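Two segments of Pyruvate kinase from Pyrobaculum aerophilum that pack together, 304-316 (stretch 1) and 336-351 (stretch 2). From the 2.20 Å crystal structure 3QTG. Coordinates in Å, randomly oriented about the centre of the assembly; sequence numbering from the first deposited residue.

Stretch 1, residues 304-316: EINDVFTTASMGV
Stretch 2, residues 336-351: SWLSRILMNVEYQIPQ

Two helices, 304-313 and 336-343, cross at -56° with their axes 9.4 Å apart at closest approach; beyond them an extended loop segment of stretch 2 runs alongside the C-terminal part of stretch 1. Together the contacts bury 698 Å².

Within the second helix, which begins before this stretch, W337 is the first residue to touch stretch 1; its CA-to-CB bond points toward stretch 1, and its CZ3 lies 4.1 Å from I305 CD1. L338 (chi1 t, chi2 p) brings CD1 to 3.7 Å from V308 CG1. The I341 (m, t) CA-to-CB bond points toward stretch 1, and the residue is covered over 82 Å²: its CD1 sits 3.8 Å from I305 CG1 and its CG2 3.7 Å from V308 CG1, so the branched side chain touches I305 and V308, about one turn apart on helix 304-313. L342 (m, t) places CD2 3.6 Å from A312 CB, a close approach that the small methyl of alanine permits.

At N344 the backbone (phi/psi -94/-13) turns, and its O meets the edge of the F309 ring at 3.5 Å from CE1. F309 is t with chi2 92°. From V345 onward the chain is extended (-62/133, then -112/133 and -92/136). V345, chi1 t, sets CG2 3.8 Å from A312 CB and 3.9 Å from F309 CD1, matching the F309-V345 register of 6.0 Å between CA atoms.

The E346 CA-to-CB bond points away, but the residue offers its O, 3.0 Å from S313 OG; F309 O also lies within reach of that hydroxyl, and the choice is not settled. Y347 (m, chi2 -81°) lies opposite S313, CA to CA 4.3 Å, and its ring edge meets A312 O, 3.2 Å from CE1. Q348 N then donates to S313 O at 3.0 Å and 154°, tying the extended segment to the S313 carbonyl.

Finally, P350 CB lies 4.0 Å from M314 O. G315 has phi/psi 95/28, where a CB would jam against the preceding carbonyl and sit 3.3 Å from P350 CB.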

# COMPACT_ATOMS: atom_id res chain seq x y z
N GLU A 304 -13.78 24.09 -24.77
CA GLU A 304 -14.26 22.82 -25.33
C GLU A 304 -13.15 21.80 -25.51
O GLU A 304 -13.35 20.62 -25.27
CB GLU A 304 -14.98 23.04 -26.66
CG GLU A 304 -16.24 23.88 -26.51
CD GLU A 304 -16.95 24.13 -27.84
OE1 GLU A 304 -16.28 24.21 -28.88
OE2 GLU A 304 -18.20 24.23 -27.82
N ILE A 305 -11.97 22.27 -25.92
CA ILE A 305 -10.78 21.43 -25.95
C ILE A 305 -10.43 20.90 -24.54
O ILE A 305 -10.25 19.71 -24.37
CB ILE A 305 -9.56 22.16 -26.61
CG1 ILE A 305 -9.82 22.37 -28.11
CG2 ILE A 305 -8.26 21.40 -26.36
CD1 ILE A 305 -9.11 23.55 -28.71
N ASN A 306 -10.33 21.78 -23.55
CA ASN A 306 -10.11 21.31 -22.18
C ASN A 306 -11.19 20.30 -21.68
O ASN A 306 -10.85 19.29 -21.07
CB ASN A 306 -9.96 22.47 -21.20
CG ASN A 306 -8.66 23.24 -21.41
OD1 ASN A 306 -8.67 24.47 -21.61
ND2 ASN A 306 -7.55 22.54 -21.35
N ASP A 307 -12.46 20.59 -21.98
CA ASP A 307 -13.61 19.71 -21.64
C ASP A 307 -13.45 18.28 -22.20
O ASP A 307 -13.50 17.30 -21.46
CB ASP A 307 -14.91 20.35 -22.13
CG ASP A 307 -16.17 19.69 -21.57
OD1 ASP A 307 -16.09 18.83 -20.66
OD2 ASP A 307 -17.27 20.04 -22.06
N VAL A 308 -13.21 18.18 -23.51
CA VAL A 308 -12.97 16.89 -24.17
C VAL A 308 -11.72 16.21 -23.59
O VAL A 308 -11.72 15.00 -23.33
CB VAL A 308 -12.79 17.05 -25.70
CG1 VAL A 308 -12.42 15.70 -26.39
CG2 VAL A 308 -14.04 17.64 -26.33
N PHE A 309 -10.66 17.00 -23.40
CA PHE A 309 -9.41 16.46 -22.90
C PHE A 309 -9.66 15.82 -21.52
O PHE A 309 -9.33 14.68 -21.32
CB PHE A 309 -8.31 17.53 -22.85
CG PHE A 309 -6.99 17.02 -22.33
CD1 PHE A 309 -6.02 16.54 -23.21
CD2 PHE A 309 -6.74 16.99 -20.96
CE1 PHE A 309 -4.81 16.06 -22.73
CE2 PHE A 309 -5.52 16.50 -20.46
CZ PHE A 309 -4.56 16.04 -21.34
N THR A 310 -10.30 16.54 -20.61
CA THR A 310 -10.50 16.02 -19.25
C THR A 310 -11.56 14.91 -19.12
O THR A 310 -11.41 13.98 -18.33
CB THR A 310 -10.77 17.15 -18.25
OG1 THR A 310 -11.87 17.93 -18.70
CG2 THR A 310 -9.57 18.08 -18.13
N THR A 311 -12.63 15.00 -19.90
CA THR A 311 -13.60 13.90 -19.97
C THR A 311 -12.94 12.59 -20.43
O THR A 311 -13.11 11.55 -19.77
CB THR A 311 -14.80 14.30 -20.88
OG1 THR A 311 -15.46 15.43 -20.29
CG2 THR A 311 -15.79 13.17 -21.04
N ALA A 312 -12.16 12.65 -21.52
CA ALA A 312 -11.40 11.48 -21.99
C ALA A 312 -10.39 10.93 -20.96
O ALA A 312 -10.25 9.71 -20.84
CB ALA A 312 -10.71 11.76 -23.34
N SER A 313 -9.70 11.83 -20.24
CA SER A 313 -8.75 11.46 -19.16
C SER A 313 -9.32 10.61 -18.06
O SER A 313 -8.58 9.84 -17.44
CB SER A 313 -8.17 12.71 -18.49
OG SER A 313 -7.24 13.32 -19.35
N MET A 314 -10.61 10.78 -17.78
CA MET A 314 -11.30 10.00 -16.75
C MET A 314 -11.32 8.53 -17.12
O MET A 314 -11.57 7.68 -16.27
CB MET A 314 -12.76 10.44 -16.62
CG MET A 314 -13.01 11.77 -15.95
SD MET A 314 -14.81 11.92 -15.68
CE MET A 314 -14.92 11.04 -14.12
N GLY A 315 -11.09 8.23 -18.39
CA GLY A 315 -11.02 6.85 -18.86
C GLY A 315 -12.32 6.29 -19.42
O GLY A 315 -12.52 5.09 -19.40
N VAL A 316 -13.19 7.16 -19.96
CA VAL A 316 -14.41 6.70 -20.65
C VAL A 316 -14.04 5.88 -21.89
O VAL A 316 -12.99 6.12 -22.50
CB VAL A 316 -15.34 7.89 -21.05
CG1 VAL A 316 -15.80 8.65 -19.81
CG2 VAL A 316 -14.64 8.85 -22.05
N SER A 336 -12.64 15.61 -36.87
CA SER A 336 -11.21 15.79 -37.03
C SER A 336 -10.62 16.36 -35.75
O SER A 336 -9.63 15.85 -35.25
CB SER A 336 -10.92 16.67 -38.25
OG SER A 336 -9.53 16.81 -38.46
N TRP A 337 -11.26 17.40 -35.20
CA TRP A 337 -10.85 17.97 -33.91
C TRP A 337 -11.02 17.03 -32.71
O TRP A 337 -10.18 17.02 -31.82
CB TRP A 337 -11.56 19.30 -33.67
CG TRP A 337 -10.78 20.45 -34.19
CD1 TRP A 337 -10.99 21.13 -35.36
CD2 TRP A 337 -9.64 21.05 -33.58
NE1 TRP A 337 -10.06 22.11 -35.50
CE2 TRP A 337 -9.21 22.09 -34.43
CE3 TRP A 337 -8.94 20.82 -32.38
CZ2 TRP A 337 -8.12 22.91 -34.13
CZ3 TRP A 337 -7.84 21.63 -32.08
CH2 TRP A 337 -7.44 22.66 -32.95
N LEU A 338 -12.10 16.24 -32.70
CA LEU A 338 -12.28 15.19 -31.68
C LEU A 338 -11.08 14.24 -31.59
O LEU A 338 -10.49 14.04 -30.52
CB LEU A 338 -13.56 14.38 -31.94
CG LEU A 338 -13.84 13.37 -30.82
CD1 LEU A 338 -13.86 14.05 -29.42
CD2 LEU A 338 -15.14 12.60 -31.08
N SER A 339 -10.72 13.69 -32.74
CA SER A 339 -9.65 12.70 -32.89
C SER A 339 -8.28 13.28 -32.56
O SER A 339 -7.45 12.62 -31.91
CB SER A 339 -9.68 12.17 -34.32
OG SER A 339 -8.96 10.97 -34.43
N ARG A 340 -8.05 14.51 -33.01
CA ARG A 340 -6.82 15.24 -32.74
C ARG A 340 -6.62 15.48 -31.23
O ARG A 340 -5.54 15.23 -30.70
CB ARG A 340 -6.87 16.57 -33.49
CG ARG A 340 -5.58 17.36 -33.48
CD ARG A 340 -5.78 18.74 -34.12
NE ARG A 340 -6.73 18.71 -35.24
CZ ARG A 340 -6.77 19.62 -36.22
NH1 ARG A 340 -5.90 20.63 -36.22
NH2 ARG A 340 -7.67 19.51 -37.21
N ILE A 341 -7.66 15.97 -30.54
CA ILE A 341 -7.61 16.18 -29.08
C ILE A 341 -7.30 14.89 -28.33
O ILE A 341 -6.52 14.90 -27.38
CB ILE A 341 -8.93 16.78 -28.50
CG1 ILE A 341 -9.16 18.20 -29.05
CG2 ILE A 341 -8.90 16.77 -26.93
CD1 ILE A 341 -10.60 18.70 -28.94
N LEU A 342 -7.91 13.79 -28.76
CA LEU A 342 -7.73 12.49 -28.12
C LEU A 342 -6.29 11.99 -28.21
O LEU A 342 -5.77 11.37 -27.26
CB LEU A 342 -8.73 11.45 -28.67
CG LEU A 342 -10.21 11.74 -28.37
CD1 LEU A 342 -11.15 10.66 -28.92
CD2 LEU A 342 -10.44 11.96 -26.90
N MET A 343 -5.65 12.26 -29.34
CA MET A 343 -4.26 11.88 -29.54
C MET A 343 -3.33 12.56 -28.54
O MET A 343 -2.21 12.11 -28.33
CB MET A 343 -3.82 12.15 -30.99
CG MET A 343 -4.52 11.22 -31.98
SD MET A 343 -3.99 11.42 -33.69
CE MET A 343 -4.94 10.09 -34.47
N ASN A 344 -3.81 13.62 -27.91
CA ASN A 344 -3.03 14.34 -26.91
C ASN A 344 -3.28 13.88 -25.48
O ASN A 344 -2.52 14.25 -24.58
CB ASN A 344 -3.30 15.84 -27.00
CG ASN A 344 -2.71 16.46 -28.24
OD1 ASN A 344 -1.52 16.79 -28.28
ND2 ASN A 344 -3.55 16.59 -29.28
N VAL A 345 -4.34 13.11 -25.26
CA VAL A 345 -4.78 12.77 -23.90
C VAL A 345 -3.75 11.97 -23.09
O VAL A 345 -3.16 11.02 -23.58
CB VAL A 345 -6.19 12.08 -23.89
CG1 VAL A 345 -6.57 11.63 -22.49
CG2 VAL A 345 -7.25 13.04 -24.41
N GLU A 346 -3.50 12.38 -21.85
CA GLU A 346 -2.86 11.48 -20.91
C GLU A 346 -3.89 11.12 -19.86
O GLU A 346 -4.61 11.98 -19.36
CB GLU A 346 -1.55 12.04 -20.33
CG GLU A 346 -1.69 13.11 -19.26
CD GLU A 346 -0.35 13.55 -18.66
OE1 GLU A 346 0.64 13.71 -19.42
OE2 GLU A 346 -0.28 13.74 -17.41
N TYR A 347 -3.98 9.84 -19.57
CA TYR A 347 -5.09 9.29 -18.82
C TYR A 347 -4.76 9.28 -17.35
O TYR A 347 -3.66 8.90 -16.96
CB TYR A 347 -5.42 7.89 -19.31
CG TYR A 347 -5.97 7.90 -20.72
CD1 TYR A 347 -7.31 8.21 -20.96
CD2 TYR A 347 -5.16 7.64 -21.82
CE1 TYR A 347 -7.82 8.27 -22.24
CE2 TYR A 347 -5.67 7.69 -23.13
CZ TYR A 347 -7.01 7.99 -23.32
OH TYR A 347 -7.55 8.04 -24.59
N GLN A 348 -5.71 9.69 -16.54
CA GLN A 348 -5.48 9.66 -15.11
C GLN A 348 -6.03 8.39 -14.52
O GLN A 348 -7.22 8.12 -14.62
CB GLN A 348 -6.05 10.90 -14.43
CG GLN A 348 -4.98 11.96 -14.23
CD GLN A 348 -5.56 13.33 -13.91
OE1 GLN A 348 -5.03 14.05 -13.05
NE2 GLN A 348 -6.64 13.71 -14.61
N ILE A 349 -5.12 7.61 -13.91
CA ILE A 349 -5.44 6.31 -13.29
C ILE A 349 -6.94 6.14 -12.99
O ILE A 349 -7.48 6.73 -12.05
CB ILE A 349 -4.55 6.02 -12.04
CG1 ILE A 349 -3.06 6.03 -12.43
CG2 ILE A 349 -4.96 4.68 -11.38
CD1 ILE A 349 -2.09 5.94 -11.26
N PRO A 350 -7.62 5.32 -13.80
CA PRO A 350 -9.07 5.18 -13.66
C PRO A 350 -9.48 4.32 -12.46
O PRO A 350 -8.67 3.50 -11.97
CB PRO A 350 -9.49 4.50 -14.97
CG PRO A 350 -8.30 3.77 -15.40
CD PRO A 350 -7.08 4.49 -14.88
N GLN A 351 -10.69 4.55 -11.97
CA GLN A 351 -11.40 3.63 -11.08
C GLN A 351 -11.21 2.17 -11.56
O GLN A 351 -11.47 1.86 -12.74
CB GLN A 351 -12.89 4.02 -11.04
CG GLN A 351 -13.83 3.02 -10.40
CD GLN A 351 -13.80 3.10 -8.88
OE1 GLN A 351 -14.11 4.14 -8.28
NE2 GLN A 351 -13.43 1.99 -8.24
O HOH W 1 -11.64 7.38 -13.52